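Local coordinates for uncharacterized protein (Mycobacterium tuberculosis, PDB 3KFW) that is of unknown function but belongs to the PaaX-like family and may act as a helix-turn-helix transcriptional regulator, at residues G86-L91 / V122-D127; A31-K36 / D180-F185. All coordinates share one frame; numbering follows the deposited sequence.

Contact 1 of 2, residues G86-L91 / V122-D127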
# COMPACT_ATOMS: atom_id res chain seq x y z
N GLY A 86 24.83 -13.66 -0.28
CA GLY A 86 23.81 -13.30 -1.29
C GLY A 86 22.39 -13.20 -0.78
O GLY A 86 21.46 -12.89 -1.55
N ASN A 87 22.22 -13.46 0.52
CA ASN A 87 20.92 -13.51 1.14
C ASN A 87 20.53 -12.18 1.77
O ASN A 87 21.40 -11.47 2.29
CB ASN A 87 20.84 -14.60 2.18
CG ASN A 87 20.88 -15.98 1.57
OD1 ASN A 87 19.88 -16.47 1.06
ND2 ASN A 87 22.03 -16.61 1.65
N TRP A 88 19.24 -11.88 1.72
CA TRP A 88 18.67 -10.69 2.29
C TRP A 88 17.67 -11.04 3.39
O TRP A 88 16.88 -11.98 3.27
CB TRP A 88 17.93 -9.92 1.17
CG TRP A 88 18.85 -9.40 0.11
CD1 TRP A 88 19.49 -10.14 -0.87
CD2 TRP A 88 19.25 -8.05 -0.10
NE1 TRP A 88 20.24 -9.33 -1.66
CE2 TRP A 88 20.12 -8.04 -1.23
CE3 TRP A 88 18.93 -6.84 0.52
CZ2 TRP A 88 20.71 -6.87 -1.72
CZ3 TRP A 88 19.48 -5.67 0.03
CH2 TRP A 88 20.40 -5.70 -1.08
N HIS A 89 17.69 -10.27 4.47
CA HIS A 89 16.59 -10.29 5.42
C HIS A 89 15.44 -9.51 4.83
O HIS A 89 15.65 -8.44 4.27
CB HIS A 89 17.01 -9.67 6.76
CG HIS A 89 17.86 -10.59 7.59
ND1 HIS A 89 18.79 -10.13 8.52
CD2 HIS A 89 17.94 -11.94 7.61
CE1 HIS A 89 19.36 -11.16 9.09
NE2 HIS A 89 18.87 -12.27 8.56
N MSE A 90 14.23 -10.03 4.98
CA MSE A 90 13.04 -9.36 4.45
C MSE A 90 11.92 -9.28 5.46
O MSE A 90 11.47 -10.26 6.03
CB MSE A 90 12.54 -10.07 3.23
CG MSE A 90 11.76 -9.16 2.30
SE MSE A 90 11.43 -10.08 0.60
CE MSE A 90 9.61 -10.43 1.18
N LEU A 91 11.45 -8.08 5.68
CA LEU A 91 10.39 -7.91 6.60
C LEU A 91 9.21 -7.27 5.86
O LEU A 91 9.33 -6.19 5.35
CB LEU A 91 10.87 -7.05 7.78
CG LEU A 91 11.99 -7.59 8.68
CD1 LEU A 91 12.43 -6.44 9.67
CD2 LEU A 91 11.57 -8.81 9.45
N VAL A 122 7.49 -3.28 2.44
CA VAL A 122 8.53 -4.22 2.15
C VAL A 122 9.91 -3.62 2.50
O VAL A 122 10.41 -2.73 1.79
CB VAL A 122 8.56 -4.57 0.63
CG1 VAL A 122 9.49 -5.69 0.39
CG2 VAL A 122 7.17 -4.94 0.11
N TRP A 123 10.53 -4.11 3.57
CA TRP A 123 11.80 -3.62 4.01
C TRP A 123 12.80 -4.75 3.87
O TRP A 123 12.45 -5.91 4.09
CB TRP A 123 11.70 -3.17 5.46
CG TRP A 123 10.79 -2.03 5.71
CD1 TRP A 123 9.42 -2.08 5.88
CD2 TRP A 123 11.15 -0.66 5.87
NE1 TRP A 123 8.93 -0.84 6.16
CE2 TRP A 123 9.95 0.06 6.15
CE3 TRP A 123 12.37 0.04 5.82
CZ2 TRP A 123 9.92 1.45 6.32
CZ3 TRP A 123 12.35 1.42 6.01
CH2 TRP A 123 11.14 2.11 6.24
N MSE A 124 14.04 -4.43 3.47
CA MSE A 124 15.06 -5.48 3.22
C MSE A 124 16.40 -4.98 3.58
O MSE A 124 16.60 -3.78 3.68
CB MSE A 124 15.21 -5.85 1.75
CG MSE A 124 14.03 -6.44 1.17
SE MSE A 124 14.15 -6.57 -0.77
CE MSE A 124 15.33 -8.13 -0.85
N ARG A 125 17.32 -5.91 3.75
CA ARG A 125 18.74 -5.58 3.88
C ARG A 125 19.51 -6.88 3.74
O ARG A 125 18.92 -7.95 3.85
CB ARG A 125 19.06 -4.87 5.21
CG ARG A 125 18.96 -5.76 6.43
CD ARG A 125 20.19 -5.64 7.30
NE ARG A 125 20.78 -4.32 7.12
CZ ARG A 125 21.98 -4.09 6.59
NH1 ARG A 125 22.72 -5.09 6.20
NH2 ARG A 125 22.40 -2.85 6.46
N PRO A 126 20.82 -6.81 3.44
CA PRO A 126 21.60 -8.06 3.39
C PRO A 126 21.65 -8.73 4.76
O PRO A 126 21.54 -8.04 5.75
CB PRO A 126 22.98 -7.59 2.96
CG PRO A 126 22.77 -6.26 2.31
CD PRO A 126 21.59 -5.64 2.95
N ASP A 127 21.82 -10.04 4.86
CA ASP A 127 21.78 -10.65 6.18
C ASP A 127 23.13 -10.64 6.89
O ASP A 127 23.34 -11.44 7.81
CB ASP A 127 21.18 -12.05 6.14
CG ASP A 127 22.10 -13.06 5.52
OD1 ASP A 127 23.11 -12.63 4.94
OD2 ASP A 127 21.84 -14.29 5.61

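Contact 2 of 2, residues A31-K36 / D180-F185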
# COMPACT_ATOMS: atom_id res chain seq x y z
N ALA A 31 38.12 24.67 27.91
CA ALA A 31 38.29 26.13 27.66
C ALA A 31 38.69 26.52 26.23
O ALA A 31 38.38 27.62 25.75
CB ALA A 31 39.29 26.72 28.66
N ASP A 32 39.40 25.63 25.55
CA ASP A 32 39.76 25.82 24.15
C ASP A 32 38.46 25.75 23.34
O ASP A 32 38.43 26.12 22.17
CB ASP A 32 40.71 24.72 23.70
CG ASP A 32 41.62 24.20 24.85
OD1 ASP A 32 41.14 23.83 25.99
OD2 ASP A 32 42.85 24.18 24.57
N PHE A 33 37.40 25.27 23.99
CA PHE A 33 36.07 25.20 23.41
C PHE A 33 35.29 26.41 23.84
O PHE A 33 34.22 26.69 23.30
CB PHE A 33 35.33 23.98 23.89
CG PHE A 33 35.84 22.69 23.34
CD1 PHE A 33 36.81 21.97 24.01
CD2 PHE A 33 35.29 22.15 22.19
CE1 PHE A 33 37.26 20.75 23.56
CE2 PHE A 33 35.73 20.94 21.69
CZ PHE A 33 36.72 20.23 22.39
N GLY A 34 35.81 27.10 24.85
CA GLY A 34 35.42 28.47 25.17
C GLY A 34 34.46 28.61 26.33
O GLY A 34 33.59 29.48 26.32
N ILE A 35 34.60 27.75 27.34
CA ILE A 35 33.71 27.86 28.50
C ILE A 35 34.42 27.82 29.86
O ILE A 35 34.78 26.76 30.37
CB ILE A 35 32.48 26.91 28.42
CG1 ILE A 35 32.64 25.89 27.28
CG2 ILE A 35 31.21 27.78 28.19
CD1 ILE A 35 31.75 24.66 27.38
N LYS A 36 34.63 29.03 30.40
CA LYS A 36 35.21 29.24 31.73
C LYS A 36 34.34 28.56 32.77
O LYS A 36 33.22 28.13 32.48
CB LYS A 36 35.27 30.75 32.05
N ASP A 180 39.94 24.75 14.07
CA ASP A 180 40.24 24.61 15.47
C ASP A 180 39.49 23.42 16.02
O ASP A 180 38.70 22.79 15.29
CB ASP A 180 40.00 25.92 16.27
CG ASP A 180 38.61 26.55 16.03
OD1 ASP A 180 37.69 25.89 15.48
OD2 ASP A 180 38.45 27.74 16.42
N MSE A 181 39.75 23.11 17.30
CA MSE A 181 39.12 21.97 18.00
C MSE A 181 37.59 22.11 18.00
O MSE A 181 36.88 21.15 17.67
CB MSE A 181 39.71 21.77 19.41
CG MSE A 181 39.81 20.28 19.86
SE MSE A 181 41.00 19.08 18.74
CE MSE A 181 42.74 19.93 19.16
N PRO A 182 37.07 23.31 18.33
CA PRO A 182 35.63 23.55 18.21
C PRO A 182 35.03 23.23 16.82
O PRO A 182 33.98 22.58 16.75
CB PRO A 182 35.50 25.04 18.52
CG PRO A 182 36.68 25.35 19.35
CD PRO A 182 37.77 24.49 18.85
N GLY A 183 35.69 23.67 15.73
CA GLY A 183 35.36 23.23 14.35
C GLY A 183 35.44 21.72 14.08
O GLY A 183 34.50 21.13 13.51
N ARG A 184 36.54 21.08 14.49
CA ARG A 184 36.68 19.61 14.38
C ARG A 184 35.58 18.88 15.18
O ARG A 184 35.00 17.88 14.73
CB ARG A 184 38.08 19.14 14.83
CG ARG A 184 39.17 19.19 13.74
CD ARG A 184 40.53 18.59 14.22
NE ARG A 184 40.75 17.13 13.96
CZ ARG A 184 41.75 16.38 14.49
NH1 ARG A 184 42.64 16.91 15.34
NH2 ARG A 184 41.87 15.09 14.19
N PHE A 185 35.27 19.39 16.35
CA PHE A 185 34.25 18.80 17.17
C PHE A 185 32.91 18.78 16.41
O PHE A 185 32.29 17.72 16.26
CB PHE A 185 34.13 19.55 18.51
CG PHE A 185 32.95 19.15 19.30
CD1 PHE A 185 33.09 18.32 20.40
CD2 PHE A 185 31.68 19.59 18.95
CE1 PHE A 185 32.00 17.93 21.16
CE2 PHE A 185 30.56 19.20 19.68
CZ PHE A 185 30.74 18.36 20.81

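Contact 1 of 2, residues G86-L91 / V122-D127
With chi1 of -76°, H89 keeps CG beside its backbone N, which brings the imidazole under CB of D127, a CH-pi contact 3.5 Å from the H89 ring centre, carboxylate and ring planes 77° apart. In D127, chi1 of 73° lodges CG between backbone N and carbonyl carbon, 3.7 Å from N87 O. Between the antiparallel strands, L91 N to W123 O (2.9 Å) and W123 N to L91 O (3.0 Å) form a nearly straight pair. R125 N reaches H89 O at 3.1 Å, with a weak return bond from H89 N to R125 O, short but bent. Past the strand end, D127 N bonds to N87 O, which W84 NE1 also grips. P126 lays CG over the six-membered ring of W88, 4.2 Å from its centre; CE of M124 touches W88 CB (3.7 Å). M90 and M124 lie side by side, pointing the same way, their CG atoms 3.7 Å apart. Helix 151-158 packs on W88 and M124, helix 100-112 on L91 and W123 on the other face; M90 touches M90 of the second subunit. Strands 88-93 and 122-126 lie between 116-119 and 141-147, an antiparallel order consistent with the ferredoxin-like fold of Cas2 relatives.

Contact 2 of 2, residues A31-K36 / D180-F185
F33 rests against P182, M181 and F185 at the capped N-terminus of helix 181-195, joining the loop after helix 23-30, in what is by family probably a helix-turn-helix region, to the C-terminal region. The F33 side chain leaves the loop with CG anti to its carbonyl carbon (chi1 -71°), and the far rim of the ring does most of the touching. CE2 of F33 lies 3.8 Å from CB of F185; this CB lies at the edge of the F33 ring, near its plane. F185 carries CG anti to its own backbone N (chi1 170°), and the two side chains cross at about a right angle. Their rings are turned 82° against each other, in an oblique pairing with 5.9 Å between the ring centres. The neighbouring rim atom, CZ of F33, meets CG of M181 at 4.0 Å; beyond CG the selenomethionine bends twice, which carries SE and CE off from F33. P182 takes the backbone side of the loop: its CG is 3.4 Å from D32 O and also lies near CA of F33. Helix 212-234 closes in on the same loop, M226 packing on F33 and R229 holding D32 OD1 in a salt bridge, while L3 touches F33, P182 and F185. The helix end that receives F33 starts with R184 N bonded to D180 O and F185 N to M181 O. D180 is the N-cap: G183 N donates to its OD1 at 3.0 Å, meeting that oxygen on the anti side, somewhat out of the carboxylate plane.

Contact 1 is a buried piece of sheet core, whereas contact 2 is a smaller, partly buried joint between a loop and a helix start. Main-chain hydrogen bonds carry contact 1, with ring and selenomethionine packing added on the sheet faces; contact 2 relies on apolar side-chain packing, and its polar bonds stay within one segment or run to R229. No helix or strand is common to both. Along the chain, 86-91 / 122-127 is nested inside the loop closed by 31-36 / 180-185, yet their centres are about 43 Å apart, on opposite sides of the chain's centre. Different neighbouring copies approach them: the second subunit at contact 1, while T39 of the third subunit packs on D180, at the helix start beside contact 2.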